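PDB 5HAX: nucleoporin NUP170 from Chaetomium thermophilum, which is probably a scaffold nucleoporin of the nuclear pore complex, joining a beta-propeller-like N-terminal region to a helical C-terminal region. Local coordinates for residues L598-V610 and Q711-Q723. Sequence-based numbering, arbitrary orientation.
Sequences LVRTLWKAKVVQV and QLKDLTYEQLFSQ
Trp603, by a chi1 of -162°, brings its indole under Glu718 CB, which lies over one face, while Glu718 holds CG anti to its backbone N (chi1 174°), a turn that carries CG to NE1 and CE2 of Trp603, 3.4 Å from NE1. CB sits 3.7 Å from the centroid of the five-membered ring of Trp603, a CH-pi contact. Beyond it, the carboxylate reaches Lys604, whose chain bends at chi2 and runs alongside, NZ meeting Glu718 OE2 on its syn side at 2.9 Å. Asn14 of helix 5-20 bonds both Trp603 NE1 and Glu718 OE1, tying a third part of the chain to the pair. With an alanine in place of Trp603, Asn14 would probably lose one of its two partners, and a gap would open beside Phe721 and under the Glu718 chain.

The helix start is itself a worked example of N-terminal capping. Thr716 and Gln719 form a capping box, and the two amides between them are taken by carbonyls of segment 598-610: Tyr717 N donates to Ala605 O (3.1 Å) and Glu718 N to Trp603 O (2.9 Å). Tyr717, in the first turn of the helix, puts its ring between Leu602 CG, over the centre of one face, and Val607 CG2, over the opposite one. Val607 N donates to Leu715 O at 2.9 Å; together with the Tyr717 N to Ala605 O bond this makes a single beta bridge of Lys606 with Thr716. A water joins Tyr717 OH to Val607 O. Side-chain box and loop carbonyls thus together satisfy the amides of the first turn of helix 717-722, and with buried Tyr717 held from both faces, polar and apolar contacts alike fasten the loop after helix 586-599 within the helical C-terminal region.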
ATOM      1  N   LEU A 598     -15.742  10.438   1.355  1.00 45.14           N
ATOM      2  CA  LEU A 598     -16.435   9.474   2.204  1.00 45.51           C
ATOM      3  C   LEU A 598     -17.230   8.457   1.388  1.00 41.83           C
ATOM      4  O   LEU A 598     -17.468   7.340   1.863  1.00 44.59           O
ATOM      5  CB  LEU A 598     -17.364  10.194   3.183  1.00 44.43           C
ATOM      6  CG  LEU A 598     -16.730  11.020   4.303  1.00 52.21           C
ATOM      7  CD1 LEU A 598     -17.829  11.666   5.135  1.00 57.73           C
ATOM      8  CD2 LEU A 598     -15.812  10.184   5.186  1.00 46.67           C
ATOM      9  N   VAL A 599     -17.647   8.813   0.169  1.00 42.86           N
ATOM     10  CA  VAL A 599     -18.505   7.958  -0.644  1.00 44.49           C
ATOM     11  C   VAL A 599     -17.853   7.561  -1.967  1.00 47.84           C
ATOM     12  O   VAL A 599     -18.532   7.031  -2.848  1.00 43.41           O
ATOM     13  CB  VAL A 599     -19.872   8.625  -0.901  1.00 45.29           C
ATOM     14  CG1 VAL A 599     -20.566   8.947   0.413  1.00 44.50           C
ATOM     15  CG2 VAL A 599     -19.718   9.875  -1.761  1.00 39.11           C
ATOM     16  N   ARG A 600     -16.548   7.797  -2.126  1.00 46.73           N
ATOM     17  CA  ARG A 600     -15.914   7.543  -3.418  1.00 45.88           C
ATOM     18  C   ARG A 600     -15.987   6.070  -3.811  1.00 45.00           C
ATOM     19  O   ARG A 600     -16.081   5.754  -5.003  1.00 46.77           O
ATOM     20  CB  ARG A 600     -14.458   8.016  -3.392  1.00 49.37           C
ATOM     21  CG  ARG A 600     -13.524   7.121  -2.603  1.00 48.41           C
ATOM     22  CD  ARG A 600     -12.234   7.843  -2.236  1.00 42.37           C
ATOM     23  NE  ARG A 600     -11.539   8.378  -3.406  1.00 46.17           N
ATOM     24  CZ  ARG A 600     -10.612   7.723  -4.104  1.00 50.09           C
ATOM     25  NH1 ARG A 600     -10.038   8.305  -5.149  1.00 50.01           N
ATOM     26  NH2 ARG A 600     -10.252   6.492  -3.764  1.00 46.07           N
ATOM     27  N   THR A 601     -15.954   5.159  -2.836  1.00 41.96           N
ATOM     28  CA  THR A 601     -16.069   3.736  -3.141  1.00 47.02           C
ATOM     29  C   THR A 601     -17.482   3.331  -3.548  1.00 50.40           C
ATOM     30  O   THR A 601     -17.661   2.226  -4.070  1.00 49.53           O
ATOM     31  CB  THR A 601     -15.644   2.890  -1.937  1.00 50.47           C
ATOM     32  OG1 THR A 601     -16.525   3.142  -0.834  1.00 64.66           O
ATOM     33  CG2 THR A 601     -14.211   3.205  -1.526  1.00 57.73           C
ATOM     34  N   LEU A 602     -18.475   4.193  -3.328  1.00 53.68           N
ATOM     35  CA  LEU A 602     -19.882   3.890  -3.574  1.00 52.06           C
ATOM     36  C   LEU A 602     -20.405   4.504  -4.865  1.00 45.04           C
ATOM     37  O   LEU A 602     -21.025   3.811  -5.675  1.00 47.92           O
ATOM     38  CB  LEU A 602     -20.730   4.402  -2.404  1.00 51.00           C
ATOM     39  CG  LEU A 602     -21.299   3.384  -1.419  1.00 59.45           C
ATOM     40  CD1 LEU A 602     -20.214   2.456  -0.910  1.00 64.43           C
ATOM     41  CD2 LEU A 602     -21.968   4.116  -0.264  1.00 56.43           C
ATOM     42  N   TRP A 603     -20.139   5.797  -5.061  1.00 48.29           N
ATOM     43  CA  TRP A 603     -20.825   6.632  -6.040  1.00 50.70           C
ATOM     44  C   TRP A 603     -21.082   5.935  -7.374  1.00 53.32           C
ATOM     45  O   TRP A 603     -22.236   5.725  -7.766  1.00 53.49           O
ATOM     46  CB  TRP A 603     -19.999   7.905  -6.246  1.00 44.25           C
ATOM     47  CG  TRP A 603     -20.746   9.030  -6.877  1.00 48.39           C
ATOM     48  CD1 TRP A 603     -20.610   9.487  -8.153  1.00 51.96           C
ATOM     49  CD2 TRP A 603     -21.742   9.852  -6.258  1.00 47.18           C
ATOM     50  NE1 TRP A 603     -21.458  10.545  -8.369  1.00 53.75           N
ATOM     51  CE2 TRP A 603     -22.166  10.788  -7.221  1.00 49.84           C
ATOM     52  CE3 TRP A 603     -22.315   9.889  -4.983  1.00 50.24           C
ATOM     53  CZ2 TRP A 603     -23.136  11.749  -6.951  1.00 51.16           C
ATOM     54  CZ3 TRP A 603     -23.281  10.844  -4.717  1.00 48.27           C
ATOM     55  CH2 TRP A 603     -23.682  11.760  -5.697  1.00 54.82           C
ATOM     56  N   LYS A 604     -20.020   5.571  -8.087  1.00 51.03           N
ATOM     57  CA  LYS A 604     -20.148   5.006  -9.425  1.00 52.76           C
ATOM     58  C   LYS A 604     -20.335   3.494  -9.422  1.00 47.42           C
ATOM     59  O   LYS A 604     -20.464   2.901 -10.498  1.00 62.28           O
ATOM     60  CB  LYS A 604     -18.921   5.371 -10.266  1.00 52.79           C
ATOM     61  CG  LYS A 604     -18.789   6.860 -10.557  1.00 54.97           C
ATOM     62  CD  LYS A 604     -19.882   7.349 -11.495  1.00 52.77           C
ATOM     63  CE  LYS A 604     -19.733   8.831 -11.796  1.00 53.11           C
ATOM     64  NZ  LYS A 604     -20.741   9.300 -12.782  1.00 59.48           N
ATOM     65  N   ALA A 605     -20.361   2.861  -8.254  1.00 49.52           N
ATOM     66  CA  ALA A 605     -20.510   1.417  -8.178  1.00 49.73           C
ATOM     67  C   ALA A 605     -21.967   1.006  -8.352  1.00 62.20           C
ATOM     68  O   ALA A 605     -22.892   1.724  -7.959  1.00 55.95           O
ATOM     69  CB  ALA A 605     -19.990   0.896  -6.839  1.00 55.20           C
ATOM     70  N   LYS A 606     -22.164  -0.164  -8.956  1.00 61.05           N
ATOM     71  CA  LYS A 606     -23.484  -0.773  -9.003  1.00 66.97           C
ATOM     72  C   LYS A 606     -23.918  -1.177  -7.600  1.00 65.33           C
ATOM     73  O   LYS A 606     -23.103  -1.582  -6.769  1.00 64.03           O
ATOM     74  CB  LYS A 606     -23.482  -2.001  -9.914  1.00 65.83           C
ATOM     75  CG  LYS A 606     -23.010  -1.744 -11.337  1.00 65.10           C
ATOM     76  CD  LYS A 606     -23.959  -0.832 -12.094  1.00 70.62           C
ATOM     77  CE  LYS A 606     -23.577  -0.740 -13.563  1.00 69.47           C
ATOM     78  NZ  LYS A 606     -24.403   0.256 -14.296  1.00 84.03           N
ATOM     79  N   VAL A 607     -25.220  -1.066  -7.336  1.00 61.34           N
ATOM     80  CA  VAL A 607     -25.726  -1.410  -6.011  1.00 62.76           C
ATOM     81  C   VAL A 607     -25.666  -2.918  -5.787  1.00 66.84           C
ATOM     82  O   VAL A 607     -25.327  -3.379  -4.690  1.00 62.31           O
ATOM     83  CB  VAL A 607     -27.157  -0.873  -5.823  1.00 65.94           C
ATOM     84  CG1 VAL A 607     -27.689  -1.248  -4.444  1.00 61.47           C
ATOM     85  CG2 VAL A 607     -27.189   0.638  -6.011  1.00 60.51           C
ATOM     86  N   VAL A 608     -25.984  -3.708  -6.815  1.00 66.08           N
ATOM     87  CA  VAL A 608     -26.155  -5.147  -6.666  1.00 75.36           C
ATOM     88  C   VAL A 608     -25.285  -5.886  -7.674  1.00 76.55           C
ATOM     89  O   VAL A 608     -24.808  -5.321  -8.661  1.00 71.49           O
ATOM     90  CB  VAL A 608     -27.633  -5.570  -6.836  1.00 76.33           C
ATOM     91  CG1 VAL A 608     -28.490  -4.933  -5.757  1.00 79.32           C
ATOM     92  CG2 VAL A 608     -28.147  -5.193  -8.221  1.00 78.42           C
ATOM     93  N   GLN A 609     -25.088  -7.177  -7.402  1.00 87.48           N
ATOM     94  CA  GLN A 609     -24.383  -8.095  -8.292  1.00 91.22           C
ATOM     95  C   GLN A 609     -25.238  -9.346  -8.443  1.00 98.59           C
ATOM     96  O   GLN A 609     -25.416 -10.098  -7.479  1.00 97.20           O
ATOM     97  CB  GLN A 609     -22.999  -8.447  -7.747  1.00 78.99           C
ATOM     98  CG  GLN A 609     -22.032  -7.278  -7.702  1.00 79.94           C
ATOM     99  CD  GLN A 609     -21.598  -6.823  -9.082  1.00 85.12           C
ATOM    100  OE1 GLN A 609     -21.514  -7.622 -10.016  1.00 88.54           O
ATOM    101  NE2 GLN A 609     -21.319  -5.532  -9.218  1.00 75.74           N
ATOM    102  N   VAL A 610     -25.765  -9.566  -9.644  1.00 95.44           N
ATOM    103  CA  VAL A 610     -26.602 -10.732  -9.917  1.00 99.69           C
ATOM    104  C   VAL A 610     -25.750 -11.895 -10.420  1.00 88.78           C
ATOM    105  O   VAL A 610     -25.440 -11.982 -11.608  1.00 86.07           O
ATOM    106  CB  VAL A 610     -27.696 -10.414 -10.957  1.00116.02           C
ATOM    107  CG1 VAL A 610     -28.648 -11.594 -11.112  1.00130.07           C
ATOM    108  CG2 VAL A 610     -28.462  -9.162 -10.552  1.00106.44           C
ATOM    109  N   GLN A 711     -33.437  -2.408 -14.730  1.00 85.57           N
ATOM    110  CA  GLN A 711     -33.154  -1.151 -14.044  1.00 89.62           C
ATOM    111  C   GLN A 711     -32.363  -1.390 -12.767  1.00 85.51           C
ATOM    112  O   GLN A 711     -31.438  -0.633 -12.447  1.00 81.52           O
ATOM    113  CB  GLN A 711     -34.457  -0.416 -13.730  1.00 88.65           C
ATOM    114  CG  GLN A 711     -35.011   0.401 -14.883  1.00 97.66           C
ATOM    115  CD  GLN A 711     -36.197   1.249 -14.468  1.00 97.94           C
ATOM    116  OE1 GLN A 711     -37.346   0.817 -14.557  1.00 81.99           O
ATOM    117  NE2 GLN A 711     -35.921   2.463 -14.004  1.00100.17           N
ATOM    118  N   LEU A 712     -32.715  -2.438 -12.020  1.00 80.14           N
ATOM    119  CA  LEU A 712     -31.974  -2.774 -10.811  1.00 80.67           C
ATOM    120  C   LEU A 712     -30.597  -3.333 -11.141  1.00 88.68           C
ATOM    121  O   LEU A 712     -29.664  -3.192 -10.342  1.00 84.61           O
ATOM    122  CB  LEU A 712     -32.769  -3.782  -9.981  1.00 76.51           C
ATOM    123  CG  LEU A 712     -32.083  -4.318  -8.724  1.00 71.97           C
ATOM    124  CD1 LEU A 712     -31.749  -3.184  -7.769  1.00 72.26           C
ATOM    125  CD2 LEU A 712     -32.965  -5.352  -8.047  1.00 76.57           C
ATOM    126  N   LYS A 713     -30.455  -3.966 -12.306  1.00 91.66           N
ATOM    127  CA  LYS A 713     -29.180  -4.564 -12.686  1.00 90.87           C
ATOM    128  C   LYS A 713     -28.088  -3.508 -12.799  1.00 85.27           C
ATOM    129  O   LYS A 713     -26.972  -3.699 -12.299  1.00 76.72           O
ATOM    130  CB  LYS A 713     -29.339  -5.312 -14.009  1.00103.71           C
ATOM    131  CG  LYS A 713     -28.464  -6.546 -14.154  1.00119.37           C
ATOM    132  CD  LYS A 713     -28.602  -7.167 -15.542  1.00118.05           C
ATOM    133  CE  LYS A 713     -29.984  -7.772 -15.772  1.00121.81           C
ATOM    134  NZ  LYS A 713     -30.260  -8.927 -14.871  1.00133.70           N
ATOM    135  N   ASP A 714     -28.394  -2.383 -13.448  1.00 74.48           N
ATOM    136  CA  ASP A 714     -27.421  -1.331 -13.721  1.00 88.91           C
ATOM    137  C   ASP A 714     -27.693  -0.073 -12.898  1.00 81.88           C
ATOM    138  O   ASP A 714     -27.332   1.035 -13.306  1.00 71.11           O
ATOM    139  CB  ASP A 714     -27.403  -1.012 -15.217  1.00 93.99           C
ATOM    140  CG  ASP A 714     -28.793  -0.919 -15.814  1.00 97.17           C
ATOM    141  OD1 ASP A 714     -29.715  -0.461 -15.107  1.00101.72           O
ATOM    142  OD2 ASP A 714     -28.962  -1.310 -16.989  1.00 94.08           O
ATOM    143  N   LEU A 715     -28.322  -0.229 -11.734  1.00 74.52           N
ATOM    144  CA  LEU A 715     -28.527   0.887 -10.824  1.00 71.22           C
ATOM    145  C   LEU A 715     -27.243   1.172 -10.054  1.00 63.92           C
ATOM    146  O   LEU A 715     -26.690   0.279  -9.405  1.00 58.38           O
ATOM    147  CB  LEU A 715     -29.663   0.586  -9.848  1.00 65.86           C
ATOM    148  CG  LEU A 715     -29.823   1.585  -8.695  1.00 62.91           C
ATOM    149  CD1 LEU A 715     -30.339   2.920  -9.212  1.00 63.99           C
ATOM    150  CD2 LEU A 715     -30.725   1.027  -7.607  1.00 65.50           C
ATOM    151  N   THR A 716     -26.780   2.415 -10.119  1.00 60.47           N
ATOM    152  CA  THR A 716     -25.624   2.860  -9.355  1.00 61.26           C
ATOM    153  C   THR A 716     -26.079   3.577  -8.087  1.00 60.57           C
ATOM    154  O   THR A 716     -27.243   3.954  -7.937  1.00 56.82           O
ATOM    155  CB  THR A 716     -24.740   3.790 -10.192  1.00 55.00           C
ATOM    156  OG1 THR A 716     -25.424   5.027 -10.422  1.00 57.30           O
ATOM    157  CG2 THR A 716     -24.385   3.148 -11.526  1.00 63.80           C
ATOM    158  N   TYR A 717     -25.134   3.762  -7.163  1.00 60.55           N
ATOM    159  CA  TYR A 717     -25.434   4.518  -5.953  1.00 54.00           C
ATOM    160  C   TYR A 717     -25.692   5.985  -6.273  1.00 53.26           C
ATOM    161  O   TYR A 717     -26.544   6.622  -5.642  1.00 54.59           O
ATOM    162  CB  TYR A 717     -24.295   4.379  -4.945  1.00 51.62           C
ATOM    163  CG  TYR A 717     -24.412   3.152  -4.071  1.00 59.59           C
ATOM    164  CD1 TYR A 717     -25.220   3.159  -2.941  1.00 52.39           C
ATOM    165  CD2 TYR A 717     -23.718   1.988  -4.373  1.00 57.21           C
ATOM    166  CE1 TYR A 717     -25.332   2.041  -2.135  1.00 56.49           C
ATOM    167  CE2 TYR A 717     -23.824   0.865  -3.573  1.00 56.56           C
ATOM    168  CZ  TYR A 717     -24.633   0.897  -2.456  1.00 53.61           C
ATOM    169  OH  TYR A 717     -24.742  -0.216  -1.655  1.00 55.74           O
ATOM    170  N   GLU A 718     -24.967   6.537  -7.250  1.00 46.82           N
ATOM    171  CA  GLU A 718     -25.227   7.906  -7.685  1.00 50.88           C
ATOM    172  C   GLU A 718     -26.683   8.078  -8.100  1.00 55.04           C
ATOM    173  O   GLU A 718     -27.348   9.040  -7.697  1.00 52.44           O
ATOM    174  CB  GLU A 718     -24.299   8.275  -8.843  1.00 49.36           C
ATOM    175  CG  GLU A 718     -24.597   9.638  -9.458  1.00 47.63           C
ATOM    176  CD  GLU A 718     -23.733   9.948 -10.663  1.00 52.42           C
ATOM    177  OE1 GLU A 718     -23.669  11.132 -11.053  1.00 56.30           O
ATOM    178  OE2 GLU A 718     -23.133   9.010 -11.228  1.00 56.50           O
ATOM    179  N   GLN A 719     -27.191   7.156  -8.920  1.00 56.32           N
ATOM    180  CA  GLN A 719     -28.570   7.253  -9.388  1.00 59.16           C
ATOM    181  C   GLN A 719     -29.548   7.121  -8.228  1.00 51.52           C
ATOM    182  O   GLN A 719     -30.544   7.851  -8.157  1.00 58.35           O
ATOM    183  CB  GLN A 719     -28.829   6.178 -10.442  1.00 55.66           C
ATOM    184  CG  GLN A 719     -27.982   6.342 -11.699  1.00 58.86           C
ATOM    185  CD  GLN A 719     -27.794   5.048 -12.471  1.00 64.90           C
ATOM    186  OE1 GLN A 719     -28.138   3.966 -11.996  1.00 65.07           O
ATOM    187  NE2 GLN A 719     -27.237   5.155 -13.673  1.00 69.23           N
ATOM    188  N   LEU A 720     -29.277   6.193  -7.308  1.00 52.48           N
ATOM    189  CA  LEU A 720     -30.107   6.044  -6.119  1.00 56.26           C
ATOM    190  C   LEU A 720     -30.145   7.331  -5.303  1.00 56.79           C
ATOM    191  O   LEU A 720     -31.192   7.700  -4.760  1.00 58.16           O
ATOM    192  CB  LEU A 720     -29.576   4.890  -5.270  1.00 55.48           C
ATOM    193  CG  LEU A 720     -30.248   4.636  -3.920  1.00 49.47           C
ATOM    194  CD1 LEU A 720     -31.678   4.171  -4.120  1.00 59.90           C
ATOM    195  CD2 LEU A 720     -29.450   3.616  -3.120  1.00 53.14           C
ATOM    196  N   PHE A 721     -29.012   8.030  -5.212  1.00 55.01           N
ATOM    197  CA  PHE A 721     -28.906   9.189  -4.331  1.00 54.81           C
ATOM    198  C   PHE A 721     -29.478  10.456  -4.950  1.00 49.03           C
ATOM    199  O   PHE A 721     -30.021  11.295  -4.222  1.00 57.10           O
ATOM    200  CB  PHE A 721     -27.439   9.447  -3.965  1.00 55.38           C
ATOM    201  CG  PHE A 721     -26.803   8.366  -3.131  1.00 51.85           C
ATOM    202  CD1 PHE A 721     -27.560   7.563  -2.290  1.00 53.11           C
ATOM    203  CD2 PHE A 721     -25.433   8.163  -3.181  1.00 53.81           C
ATOM    204  CE1 PHE A 721     -26.962   6.580  -1.525  1.00 53.02           C
ATOM    205  CE2 PHE A 721     -24.835   7.180  -2.417  1.00 54.42           C
ATOM    206  CZ  PHE A 721     -25.599   6.389  -1.589  1.00 51.78           C
ATOM    207  N   SER A 722     -29.368  10.620  -6.273  1.00 54.54           N
ATOM    208  CA  SER A 722     -29.516  11.941  -6.873  1.00 55.45           C
ATOM    209  C   SER A 722     -30.344  11.976  -8.155  1.00 54.83           C
ATOM    210  O   SER A 722     -30.414  13.039  -8.785  1.00 55.64           O
ATOM    211  CB  SER A 722     -28.126  12.524  -7.163  1.00 49.73           C
ATOM    212  OG  SER A 722     -27.412  11.699  -8.068  1.00 53.30           O
ATOM    213  N   GLN A 723     -30.975  10.875  -8.568  1.00 49.39           N
ATOM    214  CA  GLN A 723     -31.713  10.844  -9.827  1.00 64.50           C
ATOM    215  C   GLN A 723     -33.102  10.254  -9.638  1.00 57.87           C
ATOM    216  O   GLN A 723     -33.301   9.339  -8.835  1.00 55.30           O
ATOM    217  CB  GLN A 723     -30.954  10.049 -10.885  1.00 65.35           C
ATOM    218  CG  GLN A 723     -29.766  10.798 -11.451  1.00 60.24           C
ATOM    219  CD  GLN A 723     -28.916   9.942 -12.362  1.00 59.66           C
ATOM    220  OE1 GLN A 723     -29.429   9.092 -13.091  1.00 65.70           O
ATOM    221  NE2 GLN A 723     -27.607  10.157 -12.322  1.00 69.47           N
TER
HETATM  222  O   HOH W   1     -23.950  -2.549  -2.741  1.00 58.94           O
HETATM  223  O   HOH W   2     -26.846  -2.301  -9.326  1.00 66.29           O